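Local coordinates for Lin2004 protein (Listeria innocua, PDB 2HUJ) that is of unknown function but folds as a four-helix bundle representing a bacterial family of uncharacterised proteins, at residues W37-Y40 against L41-E45; L30-N33 against E34-W37; H118-S121 against T122-L126; C95-V98 against Q99-A102. One frame throughout, in Å; residues are numbered along the deposited sequence.

Contact 1: residues W37-Y40 against L41-E45; sequences WELY and LSNRE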
loop_
_atom_site.group_PDB
_atom_site.type_symbol
_atom_site.label_atom_id
_atom_site.label_comp_id
_atom_site.label_asym_id
_atom_site.label_seq_id
_atom_site.Cartn_x
_atom_site.Cartn_y
_atom_site.Cartn_z
ATOM N N TRP A 37 5.646 5.306 5.777
ATOM C CA TRP A 37 7.010 5.074 6.267
ATOM C C TRP A 37 7.700 6.397 6.554
ATOM O O TRP A 37 8.352 6.562 7.581
ATOM C CB TRP A 37 7.763 4.284 5.199
ATOM C CG TRP A 37 9.182 3.953 5.493
ATOM C CD1 TRP A 37 10.256 4.304 4.752
ATOM C CD2 TRP A 37 9.692 3.155 6.593
ATOM N NE1 TRP A 37 11.399 3.783 5.303
ATOM C CE2 TRP A 37 11.091 3.082 6.431
ATOM C CE3 TRP A 37 9.101 2.514 7.684
ATOM C CZ2 TRP A 37 11.929 2.416 7.350
ATOM C CZ3 TRP A 37 9.933 1.830 8.590
ATOM C CH2 TRP A 37 11.317 1.784 8.407
ATOM N N GLU A 38 7.562 7.361 5.653
ATOM C CA GLU A 38 8.200 8.658 5.882
ATOM C C GLU A 38 7.595 9.429 7.044
ATOM O O GLU A 38 8.326 10.087 7.778
ATOM C CB GLU A 38 8.187 9.514 4.620
ATOM C CG GLU A 38 8.993 8.903 3.442
ATOM C CD GLU A 38 10.503 8.800 3.706
ATOM O OE1 GLU A 38 11.049 9.596 4.525
ATOM O OE2 GLU A 38 11.142 7.920 3.082
ATOM N N LEU A 39 6.285 9.331 7.239
ATOM C CA LEU A 39 5.639 9.965 8.397
ATOM C C LEU A 39 6.152 9.334 9.689
ATOM O O LEU A 39 6.504 10.033 10.636
ATOM C CB LEU A 39 4.104 9.860 8.297
ATOM C CG LEU A 39 3.291 10.432 9.468
ATOM C CD1 LEU A 39 3.622 11.898 9.658
ATOM C CD2 LEU A 39 1.816 10.246 9.214
ATOM N N TYR A 40 6.223 8.006 9.696
ATOM C CA TYR A 40 6.719 7.265 10.859
ATOM C C TYR A 40 8.121 7.708 11.208
ATOM O O TYR A 40 8.416 8.041 12.381
ATOM C CB TYR A 40 6.647 5.770 10.600
ATOM C CG TYR A 40 7.362 4.937 11.629
ATOM C CD1 TYR A 40 7.008 4.972 12.968
ATOM C CD2 TYR A 40 8.446 4.147 11.264
ATOM C CE1 TYR A 40 7.675 4.193 13.915
ATOM C CE2 TYR A 40 9.131 3.398 12.215
ATOM C CZ TYR A 40 8.746 3.412 13.530
ATOM O OH TYR A 40 9.453 2.651 14.435
ATOM N N LEU A 41 9.013 7.664 10.213
ATOM C CA LEU A 41 10.411 8.034 10.432
ATOM C C LEU A 41 10.519 9.449 10.972
ATOM O O LEU A 41 11.316 9.710 11.879
ATOM C CB LEU A 41 11.236 7.888 9.161
ATOM C CG LEU A 41 11.440 6.446 8.687
ATOM C CD1 LEU A 41 12.294 6.431 7.446
ATOM C CD2 LEU A 41 11.999 5.537 9.778
ATOM N N SER A 42 9.720 10.361 10.432
ATOM C CA SER A 42 9.746 11.733 10.917
ATOM C C SER A 42 9.314 11.834 12.376
ATOM O O SER A 42 9.904 12.569 13.156
ATOM C CB SER A 42 8.910 12.666 10.039
ATOM O OG SER A 42 7.509 12.515 10.263
ATOM N N ASN A 43 8.283 11.105 12.759
ATOM C CA ASN A 43 7.850 11.127 14.163
ATOM C C ASN A 43 8.842 10.423 15.088
ATOM O O ASN A 43 8.958 10.752 16.269
ATOM C CB ASN A 43 6.447 10.522 14.295
ATOM C CG ASN A 43 5.358 11.497 13.939
ATOM O OD1 ASN A 43 5.399 12.661 14.342
ATOM N ND2 ASN A 43 4.357 11.029 13.203
ATOM N N ARG A 44 9.557 9.447 14.534
ATOM C CA ARG A 44 10.543 8.727 15.284
ATOM C C ARG A 44 11.728 9.654 15.635
ATOM O O ARG A 44 12.335 9.541 16.716
ATOM C CB ARG A 44 10.980 7.481 14.508
ATOM C CG ARG A 44 11.751 6.515 15.359
ATOM C CD ARG A 44 11.809 5.142 14.743
ATOM N NE ARG A 44 12.626 4.270 15.569
ATOM C CZ ARG A 44 12.215 3.652 16.674
ATOM N NH1 ARG A 44 10.964 3.776 17.114
ATOM N NH2 ARG A 44 13.072 2.887 17.335
ATOM N N GLU A 45 12.020 10.588 14.733
ATOM C CA GLU A 45 13.039 11.617 14.912
ATOM C C GLU A 45 12.588 12.691 15.886
ATOM O O GLU A 45 13.362 13.133 16.728
ATOM C CB GLU A 45 13.355 12.279 13.568
ATOM C CG GLU A 45 14.539 13.260 13.603
#
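Leu-39 O accepts two hydrogen bonds near the C-terminal end of helix 16-45, the first helix of a four-helix bundle: the backbone N of Asn-43 donates to it in the usual i-to-i+4 way at 3.0 Å, and the hydroxyl Ser-42 OG donates to the same Leu-39 O at 2.7 Å. This extra serine-to-carbonyl bond reaches three residues back because OG stands between its own backbone N and carbonyl carbon (chi1 76°); OG also meets Lys-48 NZ. Asn-43 lies alongside Leu-39, with ND2 3.7 Å from Leu-39 CD1, but its amide is satisfied beyond the helix, ND2 by Ala-105 O and OD1 by Lys-48 N.

Leu-41 brings CD1 over one face of the Trp-37 indole, 3.8 Å from the centroid of the five-membered ring and 25° off the normal, a CH-pi contact, while its CD2 lies 4.0 Å from Trp-37 CZ2 in the benzo half. Tyr-40 OH is held by Ser-110 O. Arg-44 is modelled in two conformers; in one of them it runs beside Tyr-40 in the same direction and NH1 bonds to Gly-108 O.

Both aromatic residues face helix 112-137, Trp-37 stacking on Tyr-119 and Tyr-40 on Phe-115, whereas Leu-39 rests on Ala-105 and Phe-106 of the loop after helix 88-104.

Contact 2: residues L30-N33 against E34-W37; sequences LLQN and EKNW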
loop_
_atom_site.group_PDB
_atom_site.type_symbol
_atom_site.label_atom_id
_atom_site.label_comp_id
_atom_site.label_asym_id
_atom_site.label_seq_id
_atom_site.Cartn_x
_atom_site.Cartn_y
_atom_site.Cartn_z
ATOM N N LEU A 30 1.532 2.032 -3.652
ATOM C CA LEU A 30 2.969 2.109 -3.325
ATOM C C LEU A 30 3.359 3.448 -2.741
ATOM O O LEU A 30 4.088 3.540 -1.754
ATOM C CB LEU A 30 3.824 1.820 -4.526
ATOM C CG LEU A 30 4.015 0.346 -4.892
ATOM C CD1 LEU A 30 4.447 0.249 -6.325
ATOM C CD2 LEU A 30 5.079 -0.249 -3.949
ATOM N N LEU A 31 2.847 4.515 -3.332
ATOM C CA LEU A 31 3.096 5.855 -2.819
ATOM C C LEU A 31 2.533 6.066 -1.410
ATOM O O LEU A 31 3.203 6.663 -0.537
ATOM C CB LEU A 31 2.530 6.913 -3.791
ATOM C CG LEU A 31 3.039 8.332 -3.588
ATOM C CD1 LEU A 31 4.541 8.405 -3.985
ATOM C CD2 LEU A 31 2.230 9.354 -4.388
ATOM N N GLN A 32 1.326 5.562 -1.170
ATOM C CA GLN A 32 0.762 5.608 0.170
ATOM C C GLN A 32 1.661 4.902 1.172
ATOM O O GLN A 32 1.870 5.385 2.294
ATOM C CB GLN A 32 -0.650 5.016 0.203
ATOM C CG GLN A 32 -1.304 5.043 1.583
ATOM C CD GLN A 32 -1.526 6.460 2.121
ATOM O OE1 GLN A 32 -2.194 7.234 1.479
ATOM N NE2 GLN A 32 -0.948 6.796 3.301
ATOM N N ASN A 33 2.138 3.735 0.781
ATOM C CA ASN A 33 2.993 2.921 1.648
ATOM C C ASN A 33 4.239 3.737 2.032
ATOM O O ASN A 33 4.642 3.763 3.202
ATOM C CB ASN A 33 3.331 1.620 0.931
ATOM C CG ASN A 33 4.061 0.628 1.841
ATOM O OD1 ASN A 33 3.618 0.389 2.981
ATOM N ND2 ASN A 33 5.156 0.075 1.367
ATOM N N GLU A 34 4.826 4.413 1.041
ATOM C CA GLU A 34 5.962 5.314 1.257
ATOM C C GLU A 34 5.632 6.476 2.191
ATOM O O GLU A 34 6.427 6.817 3.041
ATOM C CB GLU A 34 6.504 5.879 -0.069
ATOM C CG GLU A 34 7.058 4.901 -1.034
ATOM C CD GLU A 34 8.222 4.085 -0.497
ATOM O OE1 GLU A 34 8.923 4.533 0.430
ATOM O OE2 GLU A 34 8.439 2.989 -1.048
ATOM N N LYS A 35 4.447 7.065 2.032
ATOM C CA LYS A 35 3.987 8.144 2.892
ATOM C C LYS A 35 3.932 7.675 4.340
ATOM O O LYS A 35 4.385 8.410 5.237
ATOM C CB LYS A 35 2.605 8.647 2.486
ATOM C CG LYS A 35 2.525 9.448 1.222
ATOM C CD LYS A 35 1.083 9.938 1.046
ATOM C CE LYS A 35 0.814 10.559 -0.307
ATOM N NZ LYS A 35 -0.637 10.968 -0.402
ATOM N N ASN A 36 3.419 6.461 4.562
ATOM C CA ASN A 36 3.336 5.907 5.921
ATOM C C ASN A 36 4.702 5.835 6.547
ATOM O O ASN A 36 4.916 6.220 7.707
ATOM C CB ASN A 36 2.736 4.497 5.910
ATOM C CG ASN A 36 1.265 4.452 5.443
ATOM O OD1 ASN A 36 0.627 5.472 5.167
ATOM N ND2 ASN A 36 0.748 3.225 5.359
ATOM N N TRP A 37 5.646 5.306 5.777
ATOM C CA TRP A 37 7.010 5.074 6.267
ATOM C C TRP A 37 7.700 6.397 6.554
ATOM O O TRP A 37 8.352 6.562 7.581
ATOM C CB TRP A 37 7.763 4.284 5.199
ATOM C CG TRP A 37 9.182 3.953 5.493
ATOM C CD1 TRP A 37 10.256 4.304 4.752
ATOM C CD2 TRP A 37 9.692 3.155 6.593
ATOM N NE1 TRP A 37 11.399 3.783 5.303
ATOM C CE2 TRP A 37 11.091 3.082 6.431
ATOM C CE3 TRP A 37 9.101 2.514 7.684
ATOM C CZ2 TRP A 37 11.929 2.416 7.350
ATOM C CZ3 TRP A 37 9.933 1.830 8.590
ATOM C CH2 TRP A 37 11.317 1.784 8.407
HETATM O O HOH W 1 6.174 1.485 -1.048
HETATM O O HOH W 2 -2.159 8.694 -0.952
#
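Gln-32 NE2 donates to Asn-36 OD1 at 2.8 Å, a side-chain bond spanning one turn of helix 16-45. The acceptor lies in the plane of the Gln-32 amide, and the two amides are turned 46° against each other. A bend in the glutamine at chi2 (63°) carries its amide up the helix to the asparagine. The other end of that amide is bridged by water: Gln-32 OE1 accepts from a water at 2.8 Å, and the same water accepts from Lys-35 NZ, also at 2.8 Å.

A second water ties the turn before. It donates to Glu-34 OE2 at 2.7 Å and to Leu-30 O at 3.0 Å, and accepts from Asn-33 ND2. Asn-33 ND2 also donates to Tyr-119 O, and Glu-34 OE1 pairs with Tyr-119 OH, so helix 112-137 is held through both residues.

Packing surrounds these polar links. The Glu-34 CG methylene sits in van der Waals contact with Leu-30 O at 3.3 Å, the buried Gln-32 leans on Phe-59 and Ala-63 of helix 52-81, and Leu-30 makes an apolar contact with Leu-126.

With OD1 engaged by Gln-32, Asn-36 has its rotation fixed: ND2 is directed to Thr-101 OG1 on helix 88-104, and a buried amide pair serves as a polar junction inside the bundle.

Contact 3: residues H118-S121 against T122-L126; sequences HYQS and TKYTL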
loop_
_atom_site.group_PDB
_atom_site.type_symbol
_atom_site.label_atom_id
_atom_site.label_comp_id
_atom_site.label_asym_id
_atom_site.label_seq_id
_atom_site.Cartn_x
_atom_site.Cartn_y
_atom_site.Cartn_z
ATOM N N HIS A 118 6.421 -4.650 7.912
ATOM C CA HIS A 118 5.134 -4.339 7.239
ATOM C C HIS A 118 5.306 -3.456 6.035
ATOM O O HIS A 118 4.698 -3.701 4.970
ATOM C CB HIS A 118 4.171 -3.772 8.238
ATOM C CG HIS A 118 3.604 -4.820 9.135
ATOM N ND1 HIS A 118 4.357 -5.422 10.126
ATOM C CD2 HIS A 118 2.429 -5.502 9.084
ATOM C CE1 HIS A 118 3.632 -6.367 10.713
ATOM N NE2 HIS A 118 2.458 -6.436 10.101
ATOM N N TYR A 119 6.105 -2.407 6.194
ATOM C CA TYR A 119 6.399 -1.506 5.072
ATOM C C TYR A 119 7.043 -2.279 3.920
ATOM O O TYR A 119 6.641 -2.151 2.754
ATOM C CB TYR A 119 7.338 -0.368 5.547
ATOM C CG TYR A 119 8.103 0.349 4.431
ATOM C CD1 TYR A 119 7.442 1.156 3.500
ATOM C CD2 TYR A 119 9.477 0.253 4.342
ATOM C CE1 TYR A 119 8.152 1.822 2.503
ATOM C CE2 TYR A 119 10.180 0.900 3.353
ATOM C CZ TYR A 119 9.502 1.673 2.424
ATOM O OH TYR A 119 10.241 2.297 1.450
ATOM N N GLN A 120 8.055 -3.081 4.224
ATOM C CA GLN A 120 8.795 -3.777 3.159
ATOM C C GLN A 120 7.967 -4.865 2.489
ATOM O O GLN A 120 8.044 -5.044 1.266
ATOM C CB GLN A 120 10.094 -4.364 3.703
ATOM C CG GLN A 120 11.101 -3.276 4.017
ATOM C CD GLN A 120 12.500 -3.749 4.343
ATOM O OE1 GLN A 120 12.709 -4.745 5.062
ATOM N NE2 GLN A 120 13.492 -2.980 3.871
ATOM N N SER A 121 7.170 -5.587 3.272
ATOM C CA SER A 121 6.335 -6.653 2.723
ATOM C C SER A 121 5.402 -6.075 1.650
ATOM O O SER A 121 5.292 -6.606 0.546
ATOM C CB SER A 121 5.521 -7.327 3.832
ATOM O OG SER A 121 4.641 -8.295 3.289
ATOM N N THR A 122 4.710 -4.992 1.978
ATOM C CA THR A 122 3.872 -4.317 1.001
ATOM C C THR A 122 4.621 -3.843 -0.213
ATOM O O THR A 122 4.175 -4.037 -1.356
ATOM C CB THR A 122 3.137 -3.134 1.659
ATOM O OG1 THR A 122 2.275 -3.654 2.680
ATOM C CG2 THR A 122 2.300 -2.409 0.638
ATOM N N LYS A 123 5.775 -3.236 0.021
ATOM C CA LYS A 123 6.569 -2.725 -1.066
ATOM C C LYS A 123 6.968 -3.846 -2.020
ATOM O O LYS A 123 6.875 -3.686 -3.229
ATOM C CB LYS A 123 7.809 -1.996 -0.533
ATOM C CG LYS A 123 8.701 -1.395 -1.640
ATOM C CD LYS A 123 9.718 -0.332 -1.137
ATOM C CE LYS A 123 10.711 -0.857 -0.126
ATOM N NZ LYS A 123 11.790 0.173 0.223
ATOM N N TYR A 124 7.384 -4.973 -1.471
ATOM C CA TYR A 124 7.761 -6.162 -2.258
ATOM C C TYR A 124 6.624 -6.685 -3.114
ATOM O O TYR A 124 6.766 -6.848 -4.328
ATOM C CB TYR A 124 8.375 -7.248 -1.371
ATOM C CG TYR A 124 9.653 -6.831 -0.659
ATOM C CD1 TYR A 124 10.449 -5.751 -1.123
ATOM C CD2 TYR A 124 10.074 -7.488 0.478
ATOM C CE1 TYR A 124 11.600 -5.346 -0.434
ATOM C CE2 TYR A 124 11.236 -7.119 1.152
ATOM C CZ TYR A 124 11.993 -6.047 0.697
ATOM O OH TYR A 124 13.123 -5.731 1.413
ATOM N N THR A 125 5.480 -6.881 -2.507
ATOM C CA THR A 125 4.324 -7.438 -3.204
ATOM C C THR A 125 3.849 -6.499 -4.312
ATOM O O THR A 125 3.573 -6.930 -5.434
ATOM C CB THR A 125 3.202 -7.708 -2.207
ATOM O OG1 THR A 125 3.639 -8.695 -1.246
ATOM C CG2 THR A 125 1.919 -8.194 -2.919
ATOM N N LEU A 126 3.737 -5.211 -3.997
ATOM C CA LEU A 126 3.166 -4.265 -4.961
ATOM C C LEU A 126 4.160 -3.927 -6.061
ATOM O O LEU A 126 3.761 -3.661 -7.217
ATOM C CB LEU A 126 2.686 -2.986 -4.246
ATOM C CG LEU A 126 1.534 -3.176 -3.265
ATOM C CD1 LEU A 126 1.138 -1.865 -2.682
ATOM C CD2 LEU A 126 0.358 -3.888 -3.868
HETATM O O HOH W 3 13.462 -0.931 1.984
HETATM O O HOH W 4 2.843 -8.006 1.316
#
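Lys-123 NZ is gripped by two partners: it donates to Tyr-119 OH at 2.9 Å and to a water at 2.7 Å, and that water also accepts from Gln-120 NE2. The lysine chain folds at chi3 (61°), which brings CE to 3.8 Å from Tyr-119 CZ and swings the ammonium back across the phenol. Tyr-119 OH has a further partner in Glu-34 OE1 on helix 16-45, so the hydroxyl sits between an ammonium and a carboxylate, an arrangement that would be expected to polarise it.

This stretch belongs to helix 112-137, the last of the four-helix bundle. One side of the helix, with Tyr-119 and Thr-122, turns into the bundle, where Thr-122 OG1 is bonded to Ala-94 O and its side chain touches Val-98; Tyr-124 lies on the exposed side.

There Tyr-124 lays its ring along Gln-120, the two side chains pointing the same way with amide and ring planes 34° apart. Gln-120 O accepts the helical bond from Tyr-124 N at 2.8 Å, and the ring of that same tyrosine folds over it, with Gln-120 O 3.1 Å above one face and offset toward the rim. Gln-120 CB makes an off-centre CH-pi contact at 4.3 Å from the Tyr-124 centroid. One residue further along, a water bridges Ser-121 OG at 2.7 Å and Thr-125 OG1 at 2.8 Å, with a weak bond to Ser-121 O as well.

Contact 4: residues C95-V98 against Q99-A102; sequences CDNV and QMTA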
loop_
_atom_site.group_PDB
_atom_site.type_symbol
_atom_site.label_atom_id
_atom_site.label_comp_id
_atom_site.label_asym_id
_atom_site.label_seq_id
_atom_site.Cartn_x
_atom_site.Cartn_y
_atom_site.Cartn_z
ATOM N N CYS A 95 -2.468 -4.941 1.537
ATOM C CA CYS A 95 -3.379 -3.819 1.814
ATOM C C CYS A 95 -3.651 -3.602 3.305
ATOM O O CYS A 95 -3.665 -2.475 3.784
ATOM C CB CYS A 95 -4.696 -4.014 1.054
ATOM S SG CYS A 95 -4.455 -3.811 -0.753
ATOM N N ASP A 96 -3.867 -4.690 4.036
ATOM C CA ASP A 96 -4.025 -4.608 5.492
ATOM C C ASP A 96 -2.837 -3.887 6.093
ATOM O O ASP A 96 -2.998 -3.029 7.000
ATOM C CB ASP A 96 -4.116 -5.981 6.138
ATOM C CG ASP A 96 -5.390 -6.725 5.824
ATOM O OD1 ASP A 96 -6.404 -6.101 5.416
ATOM O OD2 ASP A 96 -5.366 -7.970 5.999
ATOM N N ASN A 97 -1.638 -4.214 5.608
ATOM C CA ASN A 97 -0.412 -3.599 6.142
ATOM C C ASN A 97 -0.420 -2.091 5.995
ATOM O O ASN A 97 0.073 -1.367 6.849
ATOM C CB ASN A 97 0.837 -4.121 5.416
ATOM C CG ASN A 97 1.093 -5.602 5.645
ATOM O OD1 ASN A 97 0.574 -6.190 6.585
ATOM N ND2 ASN A 97 1.876 -6.220 4.762
ATOM N N VAL A 98 -0.902 -1.621 4.846
ATOM C CA VAL A 98 -0.946 -0.190 4.580
ATOM C C VAL A 98 -1.870 0.510 5.570
ATOM O O VAL A 98 -1.559 1.592 6.050
ATOM C CB VAL A 98 -1.410 0.078 3.164
ATOM C CG1 VAL A 98 -1.563 1.584 2.913
ATOM C CG2 VAL A 98 -0.396 -0.483 2.151
ATOM N N GLN A 99 -2.996 -0.111 5.911
ATOM C CA GLN A 99 -3.895 0.511 6.876
ATOM C C GLN A 99 -3.250 0.531 8.274
ATOM O O GLN A 99 -3.291 1.558 8.970
ATOM C CB GLN A 99 -5.259 -0.174 6.918
ATOM C CG GLN A 99 -6.161 0.395 8.039
ATOM C CD GLN A 99 -7.630 0.083 7.853
ATOM O OE1 GLN A 99 -8.197 0.368 6.798
ATOM N NE2 GLN A 99 -8.248 -0.541 8.866
HETATM N N MSE A 100 -2.652 -0.588 8.692
HETATM C CA MSE A 100 -2.012 -0.673 9.997
HETATM C C MSE A 100 -0.895 0.360 10.173
HETATM O O MSE A 100 -0.798 1.027 11.221
HETATM C CB MSE A 100 -1.407 -2.051 10.228
HETATM C CG MSE A 100 -2.375 -3.137 10.415
HETATM SE SE MSE A 100 -1.185 -4.800 10.435
HETATM C CE MSE A 100 -1.799 -5.427 9.196
ATOM N N THR A 101 -0.029 0.446 9.180
ATOM C CA THR A 101 1.098 1.379 9.210
ATOM C C THR A 101 0.644 2.846 9.076
ATOM O O THR A 101 1.283 3.744 9.638
ATOM C CB THR A 101 2.191 1.023 8.185
ATOM O OG1 THR A 101 1.659 0.930 6.862
ATOM C CG2 THR A 101 2.890 -0.302 8.579
ATOM N N ALA A 102 -0.477 3.085 8.415
ATOM C CA ALA A 102 -1.014 4.451 8.370
ATOM C C ALA A 102 -1.406 4.951 9.738
ATOM O O ALA A 102 -1.126 6.112 10.104
ATOM C CB ALA A 102 -2.191 4.507 7.417
#
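Thr-101 closes back on Asn-97 through two hydrogen bonds to one acceptor. Its backbone N donates to Asn-97 O at 3.0 Å and its hydroxyl OG1 donates to the same Asn-97 O at 2.8 Å, the two arriving from opposite faces of the carbonyl plane. A chi1 of 55° tucks the hydroxyl back against the carbonyl of the preceding turn. The remaining backbone bonds are those of a regular alpha-helix, from Gln-99 N to Cys-95 O, Met-100 N to Asp-96 O and Ala-102 N to Val-98 O.

The van der Waals contacts of the outer side gather round Met-100, present as selenomethionine. Its CG rests on Asp-96 O at 3.5 Å; the terminal methyl curls back toward Asp-96 and Asn-97, but its modelled position is doubtful, the SE to CE bond being too short. On the inner side of helix 88-104, the third helix of the four-helix bundle, Ala-102 CB packs on Val-98 O at 3.3 Å; Val-98 itself touches Leu-29 and Thr-122, and Cys-95 meets Phe-70 and Leu-71.

Since Thr-101 OG1 spends its hydrogen on Asn-97 O, its oxygen remains able to accept from helix 16-45. The buried hydroxyl is thereby satisfied in both roles, and a local helical bond orients it for the tie between helices.

All four contacts lie within single helices: contacts 1 and 2 share helix 16-45 and Trp-37, contact 3 is on helix 112-137 and contact 4 on helix 88-104. Contact 2 is the buried one, and its centre stands about 10 Å from those of contacts 3 and 4. It is hydrogen-bonded to both, whereas contacts 3 and 4 meet each other by packing, Thr-122 against Val-98 and His-118 against Thr-101. Contacts 1, 3 and 4 each have a packed side and a solvent side. Contact 1 lies farthest out, its centre about 17 Å from the chain centre, and leans on aromatic rings and loop carbonyls.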